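Polyketide synthase PksL (PDB 5E1V) probably uses this dehydratase domain to remove water from beta-hydroxyacyl chains during bacillaene assembly, as related polyketide synthase dehydratases do. Local coordinates at residues 13-16 with 17-20; 141-144 with 145-149; 200-203 with 204-207; 255-258 with 259-263. One frame throughout, in Å; residues are numbered along the deposited sequence.

Contact 1 of 4, residues 13-16 with 17-20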
loop_
_atom_site.group_PDB
_atom_site.type_symbol
_atom_site.label_atom_id
_atom_site.label_comp_id
_atom_site.label_asym_id
_atom_site.label_seq_id
_atom_site.Cartn_x
_atom_site.Cartn_y
_atom_site.Cartn_z
ATOM N N LEU A 13 17.281 1.559 -7.165
ATOM C CA LEU A 13 16.713 0.896 -8.314
ATOM C C LEU A 13 16.915 -0.624 -8.371
ATOM O O LEU A 13 16.332 -1.306 -9.189
ATOM C CB LEU A 13 17.278 1.564 -9.620
ATOM C CG LEU A 13 16.503 2.793 -10.111
ATOM C CD1 LEU A 13 16.397 3.940 -9.118
ATOM C CD2 LEU A 13 17.176 3.313 -11.422
ATOM N N LYS A 14 17.688 -1.165 -7.467
ATOM C CA LYS A 14 17.839 -2.623 -7.349
ATOM C C LYS A 14 16.604 -3.250 -6.715
ATOM O O LYS A 14 16.404 -4.412 -6.856
ATOM C CB LYS A 14 19.039 -2.978 -6.479
ATOM C CG LYS A 14 20.357 -2.654 -7.195
ATOM C CD LYS A 14 21.408 -3.731 -7.022
ATOM C CE LYS A 14 22.550 -3.577 -8.027
ATOM N NZ LYS A 14 23.403 -2.418 -7.708
ATOM N N ASN A 15 15.831 -2.454 -5.987
ATOM C CA ASN A 15 14.599 -2.874 -5.385
ATOM C C ASN A 15 13.555 -2.916 -6.480
ATOM O O ASN A 15 13.340 -1.918 -7.186
ATOM C CB ASN A 15 14.179 -1.833 -4.322
ATOM C CG ASN A 15 12.867 -2.153 -3.653
ATOM O OD1 ASN A 15 11.778 -2.149 -4.248
ATOM N ND2 ASN A 15 12.946 -2.315 -2.338
ATOM N N PRO A 16 12.861 -4.066 -6.626
ATOM C CA PRO A 16 11.961 -4.172 -7.777
ATOM C C PRO A 16 10.744 -3.257 -7.687
ATOM O O PRO A 16 10.185 -2.926 -8.755
ATOM C CB PRO A 16 11.567 -5.649 -7.778
ATOM C CG PRO A 16 11.679 -6.081 -6.378
ATOM C CD PRO A 16 12.756 -5.235 -5.731
ATOM N N PHE A 17 10.301 -2.864 -6.468
ATOM C CA PHE A 17 9.159 -1.946 -6.401
ATOM C C PHE A 17 9.567 -0.557 -6.910
ATOM O O PHE A 17 8.845 0.075 -7.623
ATOM C CB PHE A 17 8.608 -1.872 -4.956
ATOM C CG PHE A 17 8.166 -3.232 -4.411
ATOM C CD1 PHE A 17 7.084 -3.880 -4.929
ATOM C CD2 PHE A 17 8.910 -3.891 -3.438
ATOM C CE1 PHE A 17 6.625 -5.140 -4.440
ATOM C CE2 PHE A 17 8.504 -5.161 -2.974
ATOM C CZ PHE A 17 7.349 -5.786 -3.508
ATOM N N ILE A 18 10.768 -0.124 -6.564
ATOM C CA ILE A 18 11.240 1.154 -6.983
ATOM C C ILE A 18 11.523 1.129 -8.483
ATOM O O ILE A 18 11.215 2.028 -9.173
ATOM C CB ILE A 18 12.472 1.577 -6.163
ATOM C CG1 ILE A 18 12.122 1.713 -4.660
ATOM C CG2 ILE A 18 13.042 2.865 -6.609
ATOM C CD1 ILE A 18 13.271 2.082 -3.784
ATOM N N TYR A 19 12.200 0.109 -8.962
ATOM C CA TYR A 19 12.530 0.098 -10.345
ATOM C C TYR A 19 11.315 0.112 -11.220
ATOM O O TYR A 19 11.328 0.786 -12.288
ATOM C CB TYR A 19 13.404 -1.106 -10.618
ATOM C CG TYR A 19 13.936 -1.163 -12.001
ATOM C CD1 TYR A 19 15.184 -0.679 -12.293
ATOM C CD2 TYR A 19 13.217 -1.794 -13.026
ATOM C CE1 TYR A 19 15.701 -0.741 -13.596
ATOM C CE2 TYR A 19 13.730 -1.880 -14.338
ATOM C CZ TYR A 19 14.970 -1.352 -14.627
ATOM O OH TYR A 19 15.528 -1.452 -15.959
ATOM N N HIS A 20 10.246 -0.544 -10.790
ATOM C CA HIS A 20 9.043 -0.772 -11.619
ATOM C C HIS A 20 7.864 0.153 -11.246
ATOM O O HIS A 20 6.706 -0.094 -11.621
ATOM C CB HIS A 20 8.617 -2.242 -11.545
ATOM C CG HIS A 20 9.564 -3.165 -12.252
ATOM N ND1 HIS A 20 9.756 -3.102 -13.623
ATOM C CD2 HIS A 20 10.506 -4.030 -11.790
ATOM C CE1 HIS A 20 10.686 -3.976 -13.988
ATOM N NE2 HIS A 20 11.145 -4.566 -12.903
#
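N15 caps the N-terminus of the short helix 16-19 through the N-H groups of F17 and I18. Its OD1 accepts from I18 N at 3.2 Å; this donor is tilted from the carbonyl plane. The bond from F17 N to N15 OD1 is shorter, 2.8 Å, but bent and weak. CG lies opposite the backbone N (chi1 178°), which swings the amide over the first turn. Main-chain bonds close that turn. Y19 N meets N15 O at 2.9 Å, and H20 N bonds to P16 O at 3.1 Å. The H20 ring turns its edge to P16 O, with CD2 3.2 Å away; its ND1 bonds to S153 OG.

Apolar contacts are looser. L13 CB lies 4.1 Å from Y19 CD1, and L13 CD1 faces I18 CG2. F17 leaves the turn to meet Y155 edge-to-face and P190 on helix 190-203.

Replacing N15 with a leucine would probably leave the F17 and I18 N-H groups without their side-chain acceptor and let the helix start fray. One amide oxygen takes two N-H groups of the first turn. This probably steadies it just ahead of the HxxxGxxxxP sequence, which in related dehydratases carries the catalytic histidine.

Contact 2 of 4, residues 141-144 with 145-149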
loop_
_atom_site.group_PDB
_atom_site.type_symbol
_atom_site.label_atom_id
_atom_site.label_comp_id
_atom_site.label_asym_id
_atom_site.label_seq_id
_atom_site.Cartn_x
_atom_site.Cartn_y
_atom_site.Cartn_z
ATOM N N VAL A 141 -6.935 -0.214 -16.656
ATOM C CA VAL A 141 -6.828 0.798 -15.624
ATOM C C VAL A 141 -5.361 1.224 -15.563
ATOM O O VAL A 141 -5.082 2.403 -15.492
ATOM C CB VAL A 141 -7.325 0.254 -14.284
ATOM C CG1 VAL A 141 -7.430 1.362 -13.242
ATOM C CG2 VAL A 141 -8.689 -0.360 -14.502
ATOM N N TYR A 142 -4.440 0.260 -15.630
ATOM C CA TYR A 142 -3.009 0.601 -15.659
ATOM C C TYR A 142 -2.720 1.412 -16.942
ATOM O O TYR A 142 -1.860 2.288 -16.932
ATOM C CB TYR A 142 -2.134 -0.637 -15.646
ATOM C CG TYR A 142 -1.942 -1.276 -14.255
ATOM C CD1 TYR A 142 -1.402 -0.538 -13.190
ATOM C CD2 TYR A 142 -2.251 -2.587 -14.024
ATOM C CE1 TYR A 142 -1.252 -1.095 -11.910
ATOM C CE2 TYR A 142 -2.083 -3.151 -12.755
ATOM C CZ TYR A 142 -1.589 -2.399 -11.705
ATOM O OH TYR A 142 -1.412 -3.010 -10.480
ATOM N N GLU A 143 -3.483 1.147 -18.019
ATOM C CA GLU A 143 -3.359 1.946 -19.266
ATOM C C GLU A 143 -3.643 3.407 -18.981
ATOM O O GLU A 143 -2.855 4.309 -19.337
ATOM C CB GLU A 143 -4.332 1.410 -20.327
ATOM C CG GLU A 143 -3.865 1.496 -21.764
ATOM C CD GLU A 143 -4.872 0.844 -22.731
ATOM O OE1 GLU A 143 -6.070 0.712 -22.391
ATOM O OE2 GLU A 143 -4.466 0.465 -23.848
ATOM N N GLN A 144 -4.734 3.671 -18.262
ATOM C CA GLN A 144 -5.053 5.032 -17.845
ATOM C C GLN A 144 -4.034 5.687 -16.906
ATOM O O GLN A 144 -3.739 6.895 -17.016
ATOM C CB GLN A 144 -6.472 5.069 -17.213
ATOM C CG GLN A 144 -7.006 6.450 -16.776
ATOM C CD GLN A 144 -7.070 7.557 -17.870
ATOM O OE1 GLN A 144 -6.564 8.680 -17.696
ATOM N NE2 GLN A 144 -7.707 7.248 -18.965
ATOM N N CYS A 145 -3.522 4.935 -15.924
ATOM C CA CYS A 145 -2.460 5.462 -15.083
ATOM C C CYS A 145 -1.278 6.055 -15.878
ATOM O O CYS A 145 -0.835 7.167 -15.593
ATOM C CB CYS A 145 -1.960 4.375 -14.156
ATOM S SG CYS A 145 -3.239 3.862 -12.982
ATOM N N ARG A 146 -0.830 5.295 -16.870
ATOM C CA ARG A 146 0.278 5.657 -17.721
ATOM C C ARG A 146 -0.020 6.951 -18.510
ATOM O O ARG A 146 0.856 7.778 -18.679
ATOM C CB ARG A 146 0.602 4.515 -18.667
ATOM C CG ARG A 146 1.033 3.240 -17.972
ATOM C CD ARG A 146 1.874 2.324 -18.870
ATOM N NE ARG A 146 1.207 1.826 -20.073
ATOM C CZ ARG A 146 0.297 0.867 -20.090
ATOM N NH1 ARG A 146 -0.103 0.317 -18.946
ATOM N NH2 ARG A 146 -0.255 0.470 -21.239
ATOM N N ARG A 147 -1.275 7.150 -18.904
ATOM C CA ARG A 147 -1.670 8.429 -19.503
ATOM C C ARG A 147 -1.560 9.592 -18.500
ATOM O O ARG A 147 -1.322 10.724 -18.893
ATOM C CB ARG A 147 -3.102 8.353 -20.021
ATOM C CG ARG A 147 -3.299 7.427 -21.178
ATOM C CD ARG A 147 -4.699 7.659 -21.762
ATOM N NE ARG A 147 -5.110 6.536 -22.606
ATOM C CZ ARG A 147 -5.926 5.549 -22.247
ATOM N NH1 ARG A 147 -6.454 5.478 -21.020
ATOM N NH2 ARG A 147 -6.209 4.606 -23.125
ATOM N N GLN A 148 -1.721 9.311 -17.199
ATOM C CA GLN A 148 -1.512 10.321 -16.172
ATOM C C GLN A 148 -0.065 10.250 -15.583
ATOM O O GLN A 148 0.200 10.800 -14.563
ATOM C CB GLN A 148 -2.612 10.200 -15.099
ATOM C CG GLN A 148 -4.031 10.143 -15.668
ATOM C CD GLN A 148 -5.146 10.153 -14.597
ATOM O OE1 GLN A 148 -5.131 10.939 -13.678
ATOM N NE2 GLN A 148 -6.110 9.273 -14.753
ATOM N N GLU A 149 0.842 9.595 -16.305
ATOM C CA GLU A 149 2.275 9.559 -16.031
ATOM C C GLU A 149 2.616 8.771 -14.766
ATOM O O GLU A 149 3.651 8.986 -14.143
ATOM C CB GLU A 149 2.862 10.948 -15.924
ATOM C CG GLU A 149 2.575 11.857 -17.110
ATOM C CD GLU A 149 3.429 13.112 -17.031
ATOM O OE1 GLU A 149 4.692 12.990 -17.027
ATOM O OE2 GLU A 149 2.838 14.208 -16.924
#
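The N-H groups of C145, R146, R147 and Q148 bond to the carbonyls of V141, Y142, E143 and Q144, which carries the last turns of helix 138-147 to its end. A Schellman motif closes the helix. E149 has positive phi as its C-prime residue, and E149 N bonds to R146 O at 3.0 Å.

Charged and amide groups make most of the side-chain contacts. E143 and R147 form a long salt bridge, OE1 to NH2 at 4.0 Å, with the carboxylate and guanidinium planes 40° apart. R146 bends at chi3 (-62°) and folds back, so that E143 CA lies over one face of its guanidinium. This arginine probably adds to the positive field around E143, whose OE1 also lies near D140 OD1.

V141 and C145 rest on V198 of helix 190-203. Y142 points another way: its ring meets that of H152, and its OH bonds to A158 N.

Q144 bends at chi2 and brings NE2 close to R147 NH1. Two donors this near leave the O/N assignment of the Q144 amide doubtful. As modelled, Q148 NE2 donates to Q144 OE1 at 3.0 Å, with the two amide planes 64° apart.

Contact 3 of 4, residues 200-203 with 204-207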
loop_
_atom_site.group_PDB
_atom_site.type_symbol
_atom_site.label_atom_id
_atom_site.label_comp_id
_atom_site.label_asym_id
_atom_site.label_seq_id
_atom_site.Cartn_x
_atom_site.Cartn_y
_atom_site.Cartn_z
ATOM N N ALA A 200 -9.214 1.362 -6.265
ATOM C CA ALA A 200 -9.872 2.490 -5.582
ATOM C C ALA A 200 -9.895 3.788 -6.368
ATOM O O ALA A 200 -10.901 4.485 -6.399
ATOM C CB ALA A 200 -9.202 2.764 -4.270
ATOM N N ASN A 201 -8.779 4.117 -6.978
ATOM C CA ASN A 201 -8.683 5.315 -7.755
ATOM C C ASN A 201 -9.577 5.174 -9.014
ATOM O O ASN A 201 -10.162 6.165 -9.461
ATOM C CB ASN A 201 -7.236 5.659 -8.076
ATOM C CG ASN A 201 -7.063 7.080 -8.579
ATOM O OD1 ASN A 201 -6.523 7.966 -7.873
ATOM N ND2 ASN A 201 -7.536 7.325 -9.810
ATOM N N HIS A 202 -9.732 3.966 -9.529
ATOM C CA HIS A 202 -10.650 3.769 -10.671
ATOM C C HIS A 202 -12.132 3.981 -10.289
ATOM O O HIS A 202 -12.932 4.419 -11.127
ATOM C CB HIS A 202 -10.477 2.401 -11.313
ATOM C CG HIS A 202 -11.581 2.040 -12.254
ATOM N ND1 HIS A 202 -11.600 2.453 -13.571
ATOM C CD2 HIS A 202 -12.718 1.333 -12.062
ATOM C CE1 HIS A 202 -12.697 2.004 -14.152
ATOM N NE2 HIS A 202 -13.392 1.315 -13.260
ATOM N N LEU A 203 -12.495 3.684 -9.043
ATOM C CA LEU A 203 -13.864 3.919 -8.549
ATOM C C LEU A 203 -14.098 5.399 -8.244
ATOM O O LEU A 203 -15.228 5.906 -8.314
ATOM C CB LEU A 203 -14.110 3.075 -7.286
ATOM C CG LEU A 203 -15.437 3.226 -6.538
ATOM C CD1 LEU A 203 -16.664 2.955 -7.435
ATOM C CD2 LEU A 203 -15.465 2.341 -5.312
ATOM N N LEU A 204 -13.017 6.110 -7.948
ATOM C CA LEU A 204 -13.092 7.532 -7.687
ATOM C C LEU A 204 -13.248 8.399 -8.918
ATOM O O LEU A 204 -13.480 9.611 -8.795
ATOM C CB LEU A 204 -11.828 7.975 -6.975
ATOM C CG LEU A 204 -11.982 7.974 -5.480
ATOM C CD1 LEU A 204 -10.624 8.110 -4.793
ATOM C CD2 LEU A 204 -12.911 9.112 -5.086
ATOM N N THR A 205 -13.079 7.794 -10.086
ATOM C CA THR A 205 -13.029 8.556 -11.349
ATOM C C THR A 205 -14.147 9.610 -11.481
ATOM O O THR A 205 -13.840 10.794 -11.593
ATOM C CB THR A 205 -13.086 7.623 -12.561
ATOM O OG1 THR A 205 -14.234 6.782 -12.423
ATOM C CG2 THR A 205 -11.842 6.760 -12.637
ATOM N N SER A 206 -15.423 9.212 -11.387
ATOM C CA SER A 206 -16.522 10.217 -11.515
ATOM C C SER A 206 -16.348 11.414 -10.563
ATOM O O SER A 206 -16.482 12.580 -10.987
ATOM C CB SER A 206 -17.917 9.598 -11.359
ATOM O OG SER A 206 -18.059 8.798 -10.207
ATOM N N LEU A 207 -16.005 11.138 -9.291
ATOM C CA LEU A 207 -15.803 12.203 -8.315
ATOM C C LEU A 207 -14.575 13.076 -8.601
ATOM O O LEU A 207 -14.412 14.133 -7.974
ATOM C CB LEU A 207 -15.678 11.645 -6.895
ATOM C CG LEU A 207 -16.639 10.559 -6.419
ATOM C CD1 LEU A 207 -16.633 10.517 -4.898
ATOM C CD2 LEU A 207 -18.052 10.796 -6.932
#
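Past L203, L204 N still reaches back to A200 O and N201 O, and the short helix 205-208 follows. The bond to A200 O is 3.1 Å long with an N-H...O angle of 138°. The one to N201 O is longer, 3.2 Å, and weak. One N-H is thus shared between two carbonyls of the last turn. L203 N also donates weakly to A200 O, which therefore receives two N-H groups.

T205 makes the main side-chain bond. Its OG1 donates to H202 O at 3.0 Å, tilted from the carbonyl plane. OG1 sits between the backbone N and the carbonyl carbon (chi1 54°), and this turns the hydroxyl back onto the helix. The methyl comes in beside it. CG2 is also 3.0 Å from H202 O, a tight fit, and CG2 lies obliquely to the H202 ring. H202 takes its own ring elsewhere: NE2 bonds to E164 OE2.

L203 and L204 face the protein. L204 CB stands 3.5 Å from N201 O, and its branch lies along A200 O before packing on I249 and V251 of strand 248-256. L203 leans on I237 and V242 of strand 232-245. A200 touches both strands.

Its place against these strands is consistent with helix 190-203 being the central helix of a hotdog fold. Its C-terminal carbonyls are met partly by one forked N-H and partly by a hydroxyl. The polar bonds probably help fix the junction between the two helices, while these two leucines keep it against the sheet.

Contact 4 of 4, residues 255-258 with 259-263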
loop_
_atom_site.group_PDB
_atom_site.type_symbol
_atom_site.label_atom_id
_atom_site.label_comp_id
_atom_site.label_asym_id
_atom_site.label_seq_id
_atom_site.Cartn_x
_atom_site.Cartn_y
_atom_site.Cartn_z
ATOM N N PHE A 255 -9.849 -6.160 2.637
ATOM C CA PHE A 255 -9.212 -7.300 2.041
ATOM C C PHE A 255 -9.828 -8.639 2.425
ATOM O O PHE A 255 -9.979 -8.961 3.582
ATOM C CB PHE A 255 -7.718 -7.275 2.262
ATOM C CG PHE A 255 -7.081 -5.987 1.834
ATOM C CD1 PHE A 255 -6.998 -4.907 2.737
ATOM C CD2 PHE A 255 -6.526 -5.845 0.601
ATOM C CE1 PHE A 255 -6.385 -3.725 2.374
ATOM C CE2 PHE A 255 -5.956 -4.644 0.231
ATOM C CZ PHE A 255 -5.854 -3.606 1.113
ATOM N N PHE A 256 -10.106 -9.446 1.397
ATOM C CA PHE A 256 -10.616 -10.795 1.574
ATOM C C PHE A 256 -9.771 -11.888 0.914
ATOM O O PHE A 256 -9.252 -11.697 -0.199
ATOM C CB PHE A 256 -12.025 -10.851 0.946
ATOM C CG PHE A 256 -13.009 -9.945 1.591
ATOM C CD1 PHE A 256 -13.112 -8.638 1.204
ATOM C CD2 PHE A 256 -13.850 -10.409 2.572
ATOM C CE1 PHE A 256 -13.991 -7.790 1.801
ATOM C CE2 PHE A 256 -14.762 -9.576 3.163
ATOM C CZ PHE A 256 -14.835 -8.256 2.769
ATOM N N ASN A 257 -9.675 -13.051 1.568
ATOM C CA ASN A 257 -8.982 -14.190 0.954
ATOM C C ASN A 257 -9.824 -14.838 -0.175
ATOM O O ASN A 257 -10.977 -14.482 -0.412
ATOM C CB ASN A 257 -8.402 -15.181 1.994
ATOM C CG ASN A 257 -9.473 -15.905 2.810
ATOM O OD1 ASN A 257 -10.645 -15.924 2.413
ATOM N ND2 ASN A 257 -9.096 -16.397 4.004
ATOM N N ALA A 258 -9.230 -15.770 -0.892
ATOM C CA ALA A 258 -9.889 -16.354 -2.059
ATOM C C ALA A 258 -11.162 -17.122 -1.636
ATOM O O ALA A 258 -12.109 -17.259 -2.419
ATOM C CB ALA A 258 -8.900 -17.270 -2.790
ATOM N N SER A 259 -11.201 -17.546 -0.387
ATOM C CA SER A 259 -12.390 -18.165 0.162
ATOM C C SER A 259 -13.486 -17.149 0.603
ATOM O O SER A 259 -14.557 -17.538 1.017
ATOM C CB SER A 259 -11.968 -19.137 1.255
ATOM O OG SER A 259 -12.059 -18.541 2.506
ATOM N N GLY A 260 -13.241 -15.841 0.465
ATOM C CA GLY A 260 -14.237 -14.812 0.794
ATOM C C GLY A 260 -14.260 -14.292 2.224
ATOM O O GLY A 260 -15.104 -13.440 2.579
ATOM N N GLU A 261 -13.328 -14.745 3.050
ATOM C CA GLU A 261 -13.315 -14.273 4.422
ATOM C C GLU A 261 -12.590 -12.921 4.515
ATOM O O GLU A 261 -11.585 -12.728 3.845
ATOM C CB GLU A 261 -12.663 -15.269 5.339
ATOM C CG GLU A 261 -13.324 -16.646 5.344
ATOM C CD GLU A 261 -12.368 -17.760 5.689
ATOM O OE1 GLU A 261 -11.161 -17.558 5.545
ATOM O OE2 GLU A 261 -12.810 -18.884 6.056
ATOM N N LYS A 262 -13.141 -11.980 5.269
ATOM C CA LYS A 262 -12.426 -10.673 5.493
ATOM C C LYS A 262 -11.202 -10.921 6.356
ATOM O O LYS A 262 -11.301 -11.544 7.423
ATOM C CB LYS A 262 -13.306 -9.625 6.133
ATOM C CG LYS A 262 -12.613 -8.268 6.282
ATOM C CD LYS A 262 -13.611 -7.129 6.453
ATOM C CE LYS A 262 -12.919 -5.787 6.692
ATOM N NZ LYS A 262 -13.972 -4.745 6.815
ATOM N N VAL A 263 -10.032 -10.495 5.873
ATOM C CA VAL A 263 -8.761 -10.652 6.613
ATOM C C VAL A 263 -7.945 -9.375 6.910
ATOM O O VAL A 263 -7.019 -9.435 7.681
ATOM C CB VAL A 263 -7.832 -11.622 5.927
ATOM C CG1 VAL A 263 -8.529 -12.962 5.913
ATOM C CG2 VAL A 263 -7.465 -11.178 4.485
#
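N257 and E261 hold each other by both backbone and side chain at the tip of the hairpin formed by strands 248-256 and 262-273. The tip is a type I turn, N257 to G260, with a G1 bulge. G260 N donates to N257 O at 2.8 Å, and N257 N donates to E261 O. G260 takes a positive phi of 89°, where a side chain would press on the carbonyl oxygen before it.

The N257 amide is used at both ends. OD1 accepts from S259 OG and from E261 N, each at 3.0 Å, and the two donors come from opposite faces of its plane. ND2 donates to E261 OE1 at 2.8 Å in a nearly straight bond, on the anti side of the carboxylate and somewhat out of its plane. With chi1 at 66°, CG sits between the backbone N and the carbonyl carbon, and the amide folds over the turn. Replacing this asparagine by an alanine is likely to leave S259 OG and E261 N without this acceptor and E261 OE1 without its donor, so the tip could flex.

Further in, V263 N bonds to F255 O at 2.8 Å. F256 and K262 form a non-hydrogen-bonded pair, in which K262 CB lies 3.3 Å from F256 CE2 and CG sits over one ring face. K262 NZ bridges to E265 and E254.

Below the tip, F255 packs on C233 and T235 of strand 232-245, and F256 on R236 of that strand; G260 and K262 make backbone hydrogen bonds to L123 and E121.

Overall arrangement
Contacts 2 and 3 are neighbours: V141 CG1 of helix 138-147 touches H202 CB of helix 190-203 at 3.8 Å. Contact 1 reaches the far end of helix 190-203 through F17. Contact 4 stands apart at a hairpin tip, its centre about 23 Å from that of contact 3, but strand 248-256 also receives A200 and L204. Each contact has a buried side (F17, I18; V141, Y142; A200, L203, L204; F255, F256, V263) and an exposed one (Y19; R146, R147; T205, S206; A258, S259, E261). Contact 1 starts a helix, and contacts 2 and 3 end helices. Charged groups mark contact 2, leucines contact 3. Asparagine amides serve contacts 1 and 4, as helix cap and turn brace.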